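Local coordinates for protelomerase (Agrobacterium tumefaciens, PDB 4F41) that cuts replicated telomeric DNA and reseals its ends as covalently closed hairpins, at a contact of chain A with DNA. Coordinates in Å, arbitrary orientation; residue numbers count along the deposited sequence, not the author numbering.

A contact of chain A with DNA. Residues 185, 262, 300, 303-304. With nucleotides of chain B.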
loop_
_atom_site.group_PDB
_atom_site.type_symbol
_atom_site.label_atom_id
_atom_site.label_comp_id
_atom_site.label_asym_id
_atom_site.label_seq_id
_atom_site.Cartn_x
_atom_site.Cartn_y
_atom_site.Cartn_z
ATOM N N LYS A 185 -5.293 -1.868 4.035
ATOM C CA LYS A 185 -5.688 -0.462 4.134
ATOM C C LYS A 185 -7.194 -0.251 4.283
ATOM O O LYS A 185 -7.694 0.855 4.075
ATOM C CB LYS A 185 -5.160 0.337 2.938
ATOM C CG LYS A 185 -3.665 0.208 2.718
ATOM C CD LYS A 185 -3.210 1.039 1.531
ATOM C CE LYS A 185 -3.499 2.515 1.751
ATOM N NZ LYS A 185 -3.036 3.342 0.604
ATOM N N TYR A 262 4.538 -0.587 -6.997
ATOM C CA TYR A 262 3.103 -0.308 -6.989
ATOM C C TYR A 262 2.571 0.018 -8.383
ATOM O O TYR A 262 1.378 -0.135 -8.650
ATOM C CB TYR A 262 2.769 0.823 -6.014
ATOM C CG TYR A 262 1.331 0.806 -5.546
ATOM C CD1 TYR A 262 0.925 -0.044 -4.524
ATOM C CD2 TYR A 262 0.378 1.634 -6.127
ATOM C CE1 TYR A 262 -0.387 -0.068 -4.092
ATOM C CE2 TYR A 262 -0.937 1.616 -5.701
ATOM C CZ TYR A 262 -1.313 0.764 -4.682
ATOM O OH TYR A 262 -2.620 0.739 -4.253
ATOM N N THR A 300 -11.189 6.734 -5.447
ATOM C CA THR A 300 -9.879 6.124 -5.241
ATOM C C THR A 300 -9.328 5.596 -6.563
ATOM O O THR A 300 -8.115 5.580 -6.785
ATOM C CB THR A 300 -9.946 4.974 -4.214
ATOM O OG1 THR A 300 -10.590 5.432 -3.019
ATOM C CG2 THR A 300 -8.549 4.476 -3.869
ATOM N N SER A 303 -6.810 7.532 -8.808
ATOM C CA SER A 303 -5.379 7.553 -8.525
ATOM C C SER A 303 -4.607 6.488 -9.303
ATOM O O SER A 303 -3.380 6.535 -9.378
ATOM C CB SER A 303 -5.129 7.379 -7.026
ATOM O OG SER A 303 -5.780 8.391 -6.276
ATOM N N TYR A 304 -5.328 5.533 -9.880
ATOM C CA TYR A 304 -4.695 4.415 -10.575
ATOM C C TYR A 304 -4.609 4.628 -12.082
ATOM O O TYR A 304 -3.897 3.906 -12.780
ATOM C CB TYR A 304 -5.429 3.108 -10.265
ATOM C CG TYR A 304 -5.241 2.638 -8.841
ATOM C CD1 TYR A 304 -4.256 1.714 -8.520
ATOM C CD2 TYR A 304 -6.041 3.126 -7.817
ATOM C CE1 TYR A 304 -4.077 1.284 -7.220
ATOM C CE2 TYR A 304 -5.870 2.702 -6.515
ATOM C CZ TYR A 304 -4.886 1.782 -6.221
ATOM O OH TYR A 304 -4.713 1.357 -4.923
ATOM P P DA B 13 -0.698 6.515 -5.784
ATOM O OP1 DA B 13 -0.039 6.143 -7.056
ATOM O OP2 DA B 13 -1.677 7.624 -5.764
ATOM O "O5'" DA B 13 -1.406 5.218 -5.173
ATOM C "C5'" DA B 13 -1.413 5.036 -3.763
ATOM C "C4'" DA B 13 -2.756 4.526 -3.276
ATOM O "O4'" DA B 13 -3.036 5.095 -1.972
ATOM C "C3'" DA B 13 -3.951 4.923 -4.127
ATOM O "O3'" DA B 13 -5.022 4.027 -3.877
ATOM C "C2'" DA B 13 -4.262 6.307 -3.573
ATOM C "C1'" DA B 13 -4.079 6.044 -2.083
ATOM N N9 DA B 13 -3.710 7.226 -1.311
ATOM C C8 DA B 13 -3.229 8.417 -1.782
ATOM N N7 DA B 13 -2.987 9.298 -0.838
ATOM C C5 DA B 13 -3.333 8.639 0.331
ATOM C C6 DA B 13 -3.311 9.020 1.688
ATOM N N6 DA B 13 -2.906 10.219 2.122
ATOM N N1 DA B 13 -3.726 8.113 2.594
ATOM C C2 DA B 13 -4.134 6.911 2.175
ATOM N N3 DA B 13 -4.200 6.439 0.933
ATOM C C4 DA B 13 -3.781 7.360 0.054
ATOM O "O5'" DT B 14 -5.081 2.565 -1.329
ATOM C "C5'" DT B 14 -6.499 2.507 -1.425
ATOM C "C4'" DT B 14 -7.142 2.700 -0.063
ATOM O "O4'" DT B 14 -6.707 3.961 0.506
ATOM C "C3'" DT B 14 -8.668 2.729 -0.071
ATOM O "O3'" DT B 14 -9.166 1.843 0.924
ATOM C "C2'" DT B 14 -9.022 4.183 0.234
ATOM C "C1'" DT B 14 -7.817 4.653 1.035
ATOM N N1 DT B 14 -7.547 6.108 0.899
ATOM C C2 DT B 14 -7.391 6.875 2.031
ATOM O O2 DT B 14 -7.461 6.423 3.160
ATOM N N3 DT B 14 -7.142 8.203 1.790
ATOM C C4 DT B 14 -7.038 8.822 0.558
ATOM O O4 DT B 14 -6.814 10.024 0.445
ATOM C C5 DT B 14 -7.214 7.959 -0.583
ATOM C C7 DT B 14 -7.127 8.515 -1.974
ATOM C C6 DT B 14 -7.457 6.662 -0.361
HETATM O O HOH W 1 -3.307 9.473 -5.206
#
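Lys185 and Tyr304 converge on the backbone step between DA13 and DT14 of chain B, in the active site of the protelomerase catalytic region. Tyr304 is the tyrosine nucleophile of this tyrosine-recombinase-like enzyme, and the position of the step marks it as the probable cleavage site. No phosphorus is modelled to join the two nucleotides: the 3'-oxygen O3' of DA13 and the 5'-oxygen O5' of DT14 stand 2.9 Å apart.

Polar contacts grip both sides of this break. The side-chain amine NZ of Lys185 donates a hydrogen bond of 2.9 Å to O5' of DT14, and at 3.1 Å it can also bond the sugar-ring oxygen O4' of DA13. The lysine chain is extended except for a bend at chi3 (61°), which turns NZ into the cleft between the two sugars. This placement suits a general acid protonating the leaving 5'-oxygen. Opposite it, the phenol OH of Tyr304 makes a weak 2.9 Å hydrogen bond with O3' of DA13. The CZ-OH-O3' angle is only about 93°, as O3' stands above the ring plane over the CE2-CZ-OH side. Ser303 reaches the OP2 oxygen of the DA13 phosphate indirectly, its OG bonding a bridging water at 2.9 Å.

Carbon packing lines the sugars on the protein side. Tyr262 turns CE2 of its ring towards C5' of DA13, beside O5', and CE2 of Tyr304 lies against C3'. CB of Ser303 packs against C2' of DA13. Thr300 has CG2 anti to its backbone nitrogen, which points this methyl at the break, beside O3' of DA13 and 3.7 Å from C5' of DT14.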